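Local coordinates for protein C alpha-dehydrogenase (Sphingobium sp. SYK-6, PDB 4YAG) that acts as a short-chain dehydrogenase/reductase in the bacterial pathway that cleaves beta-aryl ether linkages of lignin, and binds NADH, at residues G189-R194 against M229-V234; S97-D102 against P152-I157; S66-M71 against P119-M124. One frame throughout, in Å; residues are numbered along the deposited sequence.

Interaction 1: residues G189-R194 against M229-V234. With NAI (1,4-dihydronicotinamide adenine dinucleotide), chain C.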
loop_
_atom_site.group_PDB
_atom_site.type_symbol
_atom_site.label_atom_id
_atom_site.label_comp_id
_atom_site.label_asym_id
_atom_site.label_seq_id
_atom_site.Cartn_x
_atom_site.Cartn_y
_atom_site.Cartn_z
ATOM N N GLY A 189 -2.413 7.745 17.140
ATOM C CA GLY A 189 -1.745 9.025 17.190
ATOM C C GLY A 189 -0.471 8.867 18.004
ATOM O O GLY A 189 0.073 7.778 18.092
ATOM N N PRO A 190 0.011 9.951 18.602
ATOM C CA PRO A 190 1.312 9.894 19.302
ATOM C C PRO A 190 1.311 9.067 20.588
ATOM O O PRO A 190 0.631 9.417 21.555
ATOM C CB PRO A 190 1.614 11.360 19.598
ATOM C CG PRO A 190 0.680 12.156 18.751
ATOM C CD PRO A 190 -0.536 11.315 18.539
ATOM N N ILE A 191 2.069 7.967 20.573
ATOM C CA ILE A 191 2.216 7.076 21.719
ATOM C C ILE A 191 3.684 7.050 22.127
ATOM O O ILE A 191 4.574 6.991 21.272
ATOM C CB ILE A 191 1.801 5.633 21.378
ATOM C CG1 ILE A 191 0.502 5.590 20.552
ATOM C CG2 ILE A 191 1.709 4.766 22.646
ATOM C CD1 ILE A 191 -0.671 6.204 21.233
ATOM N N LYS A 192 3.932 7.085 23.430
ATOM C CA LYS A 192 5.298 6.935 23.939
ATOM C C LYS A 192 5.870 5.593 23.509
ATOM O O LYS A 192 5.287 4.550 23.765
ATOM C CB LYS A 192 5.331 7.011 25.463
ATOM C CG LYS A 192 4.924 8.337 26.039
ATOM C CD LYS A 192 5.077 8.331 27.560
ATOM C CE LYS A 192 4.586 9.625 28.182
ATOM N NZ LYS A 192 4.496 9.523 29.663
ATOM N N SER A 193 7.023 5.619 22.864
ATOM C CA SER A 193 7.634 4.403 22.353
ATOM C C SER A 193 9.095 4.649 22.030
ATOM O O SER A 193 9.630 5.713 22.337
ATOM C CB SER A 193 6.906 3.904 21.113
ATOM O OG SER A 193 7.306 4.639 19.956
ATOM N N ARG A 194 9.727 3.674 21.387
ATOM C CA ARG A 194 11.120 3.811 20.990
ATOM C C ARG A 194 11.290 3.809 19.469
ATOM O O ARG A 194 12.358 3.456 18.963
ATOM C CB ARG A 194 11.965 2.716 21.643
ATOM C CG ARG A 194 12.101 2.948 23.131
ATOM C CD ARG A 194 13.068 1.981 23.810
ATOM N NE ARG A 194 12.449 0.676 24.017
ATOM C CZ ARG A 194 13.029 -0.313 24.698
ATOM N NH1 ARG A 194 14.247 -0.140 25.186
ATOM N NH2 ARG A 194 12.410 -1.474 24.863
ATOM N N MET A 229 0.571 9.310 24.642
ATOM C CA MET A 229 -0.214 8.320 25.345
ATOM C C MET A 229 0.675 7.154 25.800
ATOM O O MET A 229 1.687 6.842 25.168
ATOM C CB MET A 229 -1.344 7.852 24.423
ATOM C CG MET A 229 -2.236 6.759 25.013
ATOM S SD MET A 229 -3.607 6.382 23.911
ATOM C CE MET A 229 -4.664 7.799 24.206
ATOM N N GLU A 230 0.293 6.514 26.894
ATOM C CA GLU A 230 1.017 5.352 27.383
ATOM C C GLU A 230 0.640 4.129 26.581
ATOM O O GLU A 230 -0.532 3.923 26.285
ATOM C CB GLU A 230 0.650 5.095 28.833
ATOM C CG GLU A 230 1.205 6.108 29.803
ATOM C CD GLU A 230 2.714 6.021 29.915
ATOM O OE1 GLU A 230 3.294 4.971 29.539
ATOM O OE2 GLU A 230 3.320 7.010 30.365
ATOM N N PRO A 231 1.625 3.289 26.236
ATOM C CA PRO A 231 1.302 2.037 25.556
ATOM C C PRO A 231 0.255 1.174 26.269
ATOM O O PRO A 231 -0.521 0.518 25.567
ATOM C CB PRO A 231 2.660 1.337 25.476
ATOM C CG PRO A 231 3.626 2.451 25.378
ATOM C CD PRO A 231 3.077 3.558 26.232
ATOM N N THR A 232 0.189 1.166 27.596
ATOM C CA THR A 232 -0.797 0.293 28.251
ATOM C C THR A 232 -2.234 0.784 28.001
ATOM O O THR A 232 -3.168 -0.021 27.984
ATOM C CB THR A 232 -0.551 0.133 29.743
ATOM O OG1 THR A 232 -0.381 1.416 30.343
ATOM C CG2 THR A 232 0.713 -0.705 29.989
ATOM N N GLU A 233 -2.406 2.088 27.809
ATOM C CA GLU A 233 -3.721 2.613 27.450
ATOM C C GLU A 233 -4.148 2.089 26.086
ATOM O O GLU A 233 -5.296 1.681 25.900
ATOM C CB GLU A 233 -3.753 4.137 27.461
ATOM C CG GLU A 233 -5.167 4.654 27.149
ATOM C CD GLU A 233 -5.391 6.141 27.390
ATOM O OE1 GLU A 233 -4.442 6.881 27.753
ATOM O OE2 GLU A 233 -6.558 6.560 27.208
ATOM N N VAL A 234 -3.215 2.045 25.141
ATOM C CA VAL A 234 -3.493 1.461 23.836
ATOM C C VAL A 234 -3.774 -0.041 24.006
ATOM O O VAL A 234 -4.665 -0.610 23.365
ATOM C CB VAL A 234 -2.335 1.683 22.845
ATOM C CG1 VAL A 234 -2.688 1.128 21.489
ATOM C CG2 VAL A 234 -2.007 3.171 22.724
HETATM P PA NAI C . 8.845 0.807 18.983
HETATM O O1A NAI C . 10.094 0.983 18.165
HETATM O O2A NAI C . 8.920 1.202 20.444
HETATM O O5B NAI C . 8.338 -0.679 18.891
HETATM C C5B NAI C . 8.456 -1.377 17.686
HETATM C C4B NAI C . 9.226 -2.614 17.921
HETATM O O4B NAI C . 9.168 -3.321 16.640
HETATM C C3B NAI C . 10.632 -2.451 18.296
HETATM O O3B NAI C . 10.974 -3.201 19.480
HETATM C C2B NAI C . 11.378 -2.872 17.127
HETATM O O2B NAI C . 12.670 -3.421 17.426
HETATM C C1B NAI C . 10.497 -3.814 16.437
HETATM N N9A NAI C . 10.780 -3.956 15.033
HETATM C C8A NAI C . 11.098 -2.973 14.119
HETATM N N7A NAI C . 11.345 -3.518 12.920
HETATM C C5A NAI C . 11.181 -4.876 13.012
HETATM C C6A NAI C . 11.292 -5.961 12.141
HETATM N N6A NAI C . 11.722 -5.755 10.823
HETATM N N1A NAI C . 11.045 -7.220 12.586
HETATM C C2A NAI C . 10.691 -7.429 13.876
HETATM N N3A NAI C . 10.573 -6.423 14.756
HETATM C C4A NAI C . 10.816 -5.154 14.358
HETATM O O3 NAI C . 7.783 1.724 18.243
HETATM P PN NAI C . 6.172 1.736 18.294
HETATM O O1N NAI C . 5.613 0.974 19.488
HETATM O O2N NAI C . 5.802 3.198 18.268
HETATM O O5D NAI C . 5.759 1.006 16.922
HETATM C C5D NAI C . 4.716 0.029 16.864
HETATM C C4D NAI C . 3.832 0.309 15.703
HETATM O O4D NAI C . 3.035 1.510 16.012
HETATM C C3D NAI C . 4.537 0.588 14.449
HETATM O O3D NAI C . 3.911 -0.154 13.382
HETATM C C2D NAI C . 4.395 2.025 14.229
HETATM O O2D NAI C . 4.450 2.345 12.834
HETATM C C1D NAI C . 3.092 2.336 14.788
HETATM N N1N NAI C . 2.775 3.660 15.175
HETATM C C2N NAI C . 3.365 4.307 16.235
HETATM C C3N NAI C . 2.968 5.593 16.561
HETATM C C7N NAI C . 3.589 6.316 17.707
HETATM O O7N NAI C . 3.355 7.523 17.933
HETATM N N7N NAI C . 4.417 5.533 18.621
HETATM C C4N NAI C . 1.978 6.250 15.849
HETATM C C5N NAI C . 1.357 5.566 14.821
HETATM C C6N NAI C . 1.742 4.290 14.500
#

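Interaction 2: residues S97-D102 against P152-I157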
loop_
_atom_site.group_PDB
_atom_site.type_symbol
_atom_site.label_atom_id
_atom_site.label_comp_id
_atom_site.label_asym_id
_atom_site.label_seq_id
_atom_site.Cartn_x
_atom_site.Cartn_y
_atom_site.Cartn_z
ATOM N N SER A 97 10.848 7.970 7.269
ATOM C CA SER A 97 10.621 9.337 6.801
ATOM C C SER A 97 11.907 10.093 6.553
ATOM O O SER A 97 12.970 9.780 7.112
ATOM C CB SER A 97 9.750 10.098 7.798
ATOM O OG SER A 97 8.470 9.477 7.924
ATOM N N GLY A 98 11.800 11.122 5.720
ATOM C CA GLY A 98 12.924 11.985 5.426
ATOM C C GLY A 98 12.604 12.809 4.203
ATOM O O GLY A 98 11.565 12.608 3.548
ATOM N N PRO A 99 13.518 13.715 3.855
ATOM C CA PRO A 99 13.278 14.580 2.698
ATOM C C PRO A 99 13.011 13.738 1.447
ATOM O O PRO A 99 13.780 12.836 1.115
ATOM C CB PRO A 99 14.582 15.366 2.587
ATOM C CG PRO A 99 15.130 15.371 3.975
ATOM C CD PRO A 99 14.791 14.020 4.518
ATOM N N PHE A 100 11.918 14.017 0.737
ATOM C CA PHE A 100 11.453 13.080 -0.281
ATOM C C PHE A 100 12.482 12.897 -1.394
ATOM O O PHE A 100 12.662 11.802 -1.909
ATOM C CB PHE A 100 10.130 13.547 -0.895
ATOM C CG PHE A 100 9.568 12.592 -1.913
ATOM C CD1 PHE A 100 8.821 11.519 -1.523
ATOM C CD2 PHE A 100 9.811 12.760 -3.260
ATOM C CE1 PHE A 100 8.309 10.626 -2.450
ATOM C CE2 PHE A 100 9.310 11.879 -4.186
ATOM C CZ PHE A 100 8.564 10.810 -3.790
ATOM N N LYS A 101 13.157 13.974 -1.768
ATOM C CA LYS A 101 14.117 13.894 -2.863
ATOM C C LYS A 101 15.371 13.111 -2.478
ATOM O O LYS A 101 16.176 12.758 -3.347
ATOM C CB LYS A 101 14.474 15.288 -3.354
ATOM C CG LYS A 101 13.278 16.079 -3.863
ATOM C CD LYS A 101 13.686 17.395 -4.493
ATOM C CE LYS A 101 14.354 18.336 -3.519
ATOM N NZ LYS A 101 13.437 18.794 -2.423
ATOM N N ASP A 102 15.539 12.847 -1.193
ATOM C CA ASP A 102 16.708 12.104 -0.698
ATOM C C ASP A 102 16.405 10.596 -0.675
ATOM O O ASP A 102 17.317 9.775 -0.686
ATOM C CB ASP A 102 17.089 12.527 0.722
ATOM C CG ASP A 102 17.762 13.887 0.793
ATOM O OD1 ASP A 102 18.133 14.430 -0.258
ATOM O OD2 ASP A 102 17.923 14.395 1.923
ATOM N N PRO A 152 2.390 15.015 4.537
ATOM C CA PRO A 152 3.351 15.671 3.645
ATOM C C PRO A 152 4.373 14.688 3.080
ATOM O O PRO A 152 4.474 13.535 3.538
ATOM C CB PRO A 152 4.016 16.690 4.555
ATOM C CG PRO A 152 3.932 16.118 5.909
ATOM C CD PRO A 152 2.699 15.245 5.953
ATOM N N SER A 153 5.124 15.138 2.078
ATOM C CA SER A 153 5.994 14.263 1.319
ATOM C C SER A 153 7.120 13.643 2.159
ATOM O O SER A 153 7.612 12.581 1.810
ATOM C CB SER A 153 6.594 15.034 0.131
ATOM O OG SER A 153 7.400 16.092 0.602
ATOM N N PHE A 154 7.519 14.329 3.228
ATOM C CA PHE A 154 8.533 13.837 4.181
ATOM C C PHE A 154 8.082 12.498 4.746
ATOM O O PHE A 154 8.905 11.689 5.169
ATOM C CB PHE A 154 8.691 14.881 5.311
ATOM C CG PHE A 154 9.825 14.638 6.262
ATOM C CD1 PHE A 154 9.636 13.897 7.416
ATOM C CD2 PHE A 154 11.066 15.237 6.050
ATOM C CE1 PHE A 154 10.688 13.712 8.326
ATOM C CE2 PHE A 154 12.115 15.058 6.958
ATOM C CZ PHE A 154 11.917 14.287 8.088
ATOM N N MET A 155 6.777 12.259 4.759
ATOM C CA MET A 155 6.221 11.018 5.318
ATOM C C MET A 155 5.612 10.110 4.253
ATOM O O MET A 155 4.792 9.252 4.555
ATOM C CB MET A 155 5.163 11.364 6.362
ATOM C CG MET A 155 5.681 12.369 7.380
ATOM S SD MET A 155 5.458 11.888 9.089
ATOM C CE MET A 155 5.756 13.464 9.889
ATOM N N ALA A 156 6.025 10.270 3.002
ATOM C CA ALA A 156 5.384 9.529 1.919
ATOM C C ALA A 156 5.457 8.018 2.084
ATOM O O ALA A 156 4.469 7.318 1.870
ATOM C CB ALA A 156 5.965 9.913 0.583
ATOM N N ILE A 157 6.639 7.499 2.411
ATOM C CA ILE A 157 6.813 6.045 2.453
ATOM C C ILE A 157 5.983 5.442 3.599
ATOM O O ILE A 157 5.337 4.391 3.453
ATOM C CB ILE A 157 8.296 5.683 2.579
ATOM C CG1 ILE A 157 9.075 6.226 1.381
ATOM C CG2 ILE A 157 8.462 4.163 2.670
ATOM C CD1 ILE A 157 10.582 6.061 1.481
HETATM O O HOH W 1 9.917 11.066 2.056
HETATM O O HOH W 2 10.017 16.282 1.197
#

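Interaction 3: residues S66-M71 against P119-M124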
loop_
_atom_site.group_PDB
_atom_site.type_symbol
_atom_site.label_atom_id
_atom_site.label_comp_id
_atom_site.label_asym_id
_atom_site.label_seq_id
_atom_site.Cartn_x
_atom_site.Cartn_y
_atom_site.Cartn_z
ATOM N N SER A 66 10.075 -9.165 7.867
ATOM C CA SER A 66 10.153 -9.112 6.407
ATOM C C SER A 66 10.914 -10.303 5.831
ATOM O O SER A 66 11.120 -10.406 4.618
ATOM C CB SER A 66 10.719 -7.776 5.915
ATOM O OG SER A 66 12.060 -7.593 6.282
ATOM N N ASP A 67 11.319 -11.229 6.699
ATOM C CA ASP A 67 11.997 -12.456 6.276
ATOM C C ASP A 67 10.988 -13.606 6.346
ATOM O O ASP A 67 10.616 -14.081 7.435
ATOM C CB ASP A 67 13.228 -12.715 7.150
ATOM C CG ASP A 67 14.030 -13.933 6.710
ATOM O OD1 ASP A 67 13.428 -14.972 6.345
ATOM O OD2 ASP A 67 15.284 -13.865 6.791
ATOM N N ARG A 68 10.512 -14.047 5.188
ATOM C CA ARG A 68 9.423 -15.027 5.159
ATOM C C ARG A 68 9.812 -16.384 5.734
ATOM O O ARG A 68 8.972 -17.063 6.362
ATOM C CB ARG A 68 8.859 -15.171 3.745
ATOM C CG ARG A 68 8.106 -13.925 3.305
ATOM C CD ARG A 68 7.793 -13.973 1.826
ATOM N NE ARG A 68 6.994 -12.830 1.433
ATOM C CZ ARG A 68 6.768 -12.474 0.167
ATOM N NH1 ARG A 68 7.326 -13.144 -0.827
ATOM N NH2 ARG A 68 6.012 -11.426 -0.085
ATOM N N ALA A 69 11.057 -16.804 5.504
ATOM C CA ALA A 69 11.537 -18.052 6.067
ATOM C C ALA A 69 11.500 -17.971 7.590
ATOM O O ALA A 69 11.080 -18.914 8.266
ATOM C CB ALA A 69 12.945 -18.358 5.577
ATOM N N GLN A 70 11.932 -16.845 8.146
ATOM C CA GLN A 70 11.932 -16.688 9.609
ATOM C C GLN A 70 10.520 -16.646 10.179
ATOM O O GLN A 70 10.259 -17.127 11.282
ATOM C CB GLN A 70 12.669 -15.409 10.033
ATOM C CG GLN A 70 14.145 -15.467 9.795
ATOM C CD GLN A 70 14.925 -14.458 10.630
ATOM O OE1 GLN A 70 14.498 -13.330 10.837
ATOM N NE2 GLN A 70 16.080 -14.879 11.124
ATOM N N MET A 71 9.584 -16.082 9.415
ATOM C CA MET A 71 8.199 -16.079 9.836
ATOM C C MET A 71 7.560 -17.469 9.798
ATOM O O MET A 71 6.781 -17.802 10.698
ATOM C CB MET A 71 7.384 -15.073 9.016
ATOM C CG MET A 71 7.771 -13.638 9.308
ATOM S SD MET A 71 7.288 -13.090 10.960
ATOM C CE MET A 71 5.551 -12.753 10.668
ATOM N N PRO A 119 2.994 -7.252 8.009
ATOM C CA PRO A 119 1.658 -7.782 8.313
ATOM C C PRO A 119 1.196 -8.838 7.321
ATOM O O PRO A 119 0.576 -9.806 7.709
ATOM C CB PRO A 119 0.753 -6.542 8.277
ATOM C CG PRO A 119 1.688 -5.408 8.631
ATOM C CD PRO A 119 3.023 -5.779 8.037
ATOM N N ILE A 120 1.475 -8.654 6.036
ATOM C CA ILE A 120 1.096 -9.665 5.076
ATOM C C ILE A 120 1.787 -10.992 5.385
ATOM O O ILE A 120 1.141 -12.050 5.378
ATOM C CB ILE A 120 1.387 -9.200 3.616
ATOM C CG1 ILE A 120 0.465 -8.030 3.258
ATOM C CG2 ILE A 120 1.242 -10.367 2.667
ATOM C CD1 ILE A 120 0.883 -7.251 2.018
ATOM N N ASN A 121 3.089 -10.941 5.699
ATOM C CA ASN A 121 3.830 -12.175 6.011
ATOM C C ASN A 121 3.253 -12.843 7.257
ATOM O O ASN A 121 3.165 -14.062 7.355
ATOM C CB ASN A 121 5.313 -11.876 6.246
ATOM C CG ASN A 121 6.070 -11.547 4.971
ATOM O OD1 ASN A 121 5.578 -11.770 3.845
ATOM N ND2 ASN A 121 7.299 -11.051 5.135
ATOM N N GLY A 122 2.858 -12.029 8.221
ATOM C CA GLY A 122 2.195 -12.570 9.403
ATOM C C GLY A 122 0.906 -13.292 9.071
ATOM O O GLY A 122 0.652 -14.412 9.523
ATOM N N ILE A 123 0.074 -12.662 8.250
ATOM C CA ILE A 123 -1.156 -13.300 7.835
ATOM C C ILE A 123 -0.864 -14.608 7.088
ATOM O O ILE A 123 -1.489 -15.648 7.322
ATOM C CB ILE A 123 -1.987 -12.321 6.971
ATOM C CG1 ILE A 123 -2.501 -11.175 7.844
ATOM C CG2 ILE A 123 -3.147 -13.035 6.300
ATOM C CD1 ILE A 123 -2.869 -9.900 7.065
ATOM N N MET A 124 0.076 -14.568 6.166
ATOM C CA MET A 124 0.329 -15.734 5.339
ATOM C C MET A 124 0.928 -16.885 6.141
ATOM O O MET A 124 0.597 -18.055 5.916
ATOM C CB MET A 124 1.252 -15.355 4.179
ATOM C CG MET A 124 0.631 -14.348 3.197
ATOM S SD MET A 124 -0.868 -14.925 2.357
ATOM C CE MET A 124 -0.109 -16.179 1.380
HETATM O O HOH W 3 9.166 -10.353 2.801
#

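Interaction 1: residues G189-R194 against M229-V234
Pro190 and Lys192 clasp Met229 between them by backbone bonds: Met229 N donates to Pro190 O at 3.1 Å, and Lys192 N donates to Met229 O at 2.8 Å, forming a single beta bridge. Ile191, between the two, turns its own peptide groups to the cofactor. Its N donates to the carboxamide oxygen O7N of NADH, and NADH N7N donates to Ile191 O, each at 3.0 Å; Ser193 OG and Arg194 N donate to the pyrophosphate oxygens O2N and O2A.

The one salt bridge of the contact joins Lys192 NZ to Glu230 OE2 at 2.9 Å. The lysine chain is extended beyond CG, and its ammonium comes from above the carboxylate plane.

Apolar contact belongs to Ile191. Its CD1 meets Val234 CG2 tip to tip at 3.6 Å and lies 3.7 Å from Met229 CB, while CG2, anti to the backbone N, reaches Pro231 CD. Ile17 of helix 16-27, an NADH-binding residue, touches both Ile191 and Val234.

In short-chain dehydrogenases the loop after the sixth strand commonly holds the nicotinamide amide. Here donor and acceptor on Ile191 match acceptor and donor on that amide, so this pairing would probably fix its rotation, while the neighbouring Pro190 O and Lys192 N bond to Met229.

Interaction 2: residues S97-D102 against P152-I157
Ser153 O, which lies at the edge of the Phe100 ring, has two donors in reach: Ala156 N, bonded at 3.0 Å, and a water at 2.8 Å. The same water sits 2.7 Å from Gly98 O and so spans the contact, although it has more acceptors in reach than protons, so not all of its possible bonds can be made at once. A second water links Phe100 N, from which it accepts, to Ser153 OG, to which it donates; that hydroxyl is also bonded to Asp174 of the second subunit.

One direct hydrogen bond crosses between the segments. Gly98 N donates to Phe154 O at 3.0 Å, with an angle of 157° at the hydrogen and the donor in the carbonyl plane. Ser97 CB presses on the same oxygen at 3.2 Å, and its OG turns to Asp95.

These bonds join the loop that follows strand 87-90 of the Rossmann-type sheet to the start of helix 156-177, which carries Tyr158 and Lys162, the Tyr-x-x-x-Lys pair of the short-chain dehydrogenase family; both bind NADH. Met155 occupies the N-cap position of this helix.

Phe154 has CG anti to its backbone N (chi1 -171°), and its ring lies over the glycine backbone. Gly98 CA stands 3.7 Å from the ring centroid and only 17° off the normal, a CH-pi contact, and Pro99 runs alongside, its CD near Phe154 CE2. Both Pro99 and Phe154 also touch Thr215 of helix 213-219. Further along the loop, Phe100 meets Ala156 at its ring edge, CD1 being 3.9 Å from Ala156 CB, and packs on Ser175 of the second subunit.

Interaction 3: residues S66-M71 against P119-M124
Asn121 projects from helix 105-133 toward the start of helix 68-82 and meets Arg68, whose chain it crosses at about a right angle. Asn121 OD1 accepts from Arg68 NE at 3.0 Å; the oxygen lies in the guanidinium plane, at its edge, while the amide plane is turned 76° from it. Arg68 is extended from CG to NE, and its CG packs 3.5 Å from Asn121 ND2. That nitrogen donates to Val65 O and to a water 3.1 Å away, which in turn donates to Ser66 O at 2.7 Å.

One residue on, Gly122 offers its bare backbone to Met71. The methionine is bent at chi2 and again at chi3 (-79°), the latter setting CE, which lies 3.6 Å from Gly122 CA.

Beyond Asn121, Arg68 forms a salt bridge through NH2 to Asp109 of the second subunit and makes a cation-pi contact with Tyr105 of that subunit. A leucine in place of Arg68 would probably leave both Asn121 OD1 and Asp109 of the second subunit without this partner.

With OD1 and ND2 of the buried Asn121 both engaged, the orientation of its amide is likely to be fixed, and Arg68 ties this helix contact to the dimer interface.

The three contacts stand well apart, with centres 24 to 26 Å from one another, yet each lies on or near the NADH site, and two of them reach the second subunit. Interaction 1 bonds to the cofactor directly. Interaction 2, whose nearest atoms are about 10 Å from those of interaction 1, brings the Met155 side chain to about 9 Å from NADH. Interaction 3 lies on the opposite side of the chain's centre from interaction 1, and its Ser66 side chain comes to about 5 Å from NADH. Interactions 2 and 3 alternate along the chain and both touch the second subunit; across that interface Phe100 of one chain packs on Ile123 of the other.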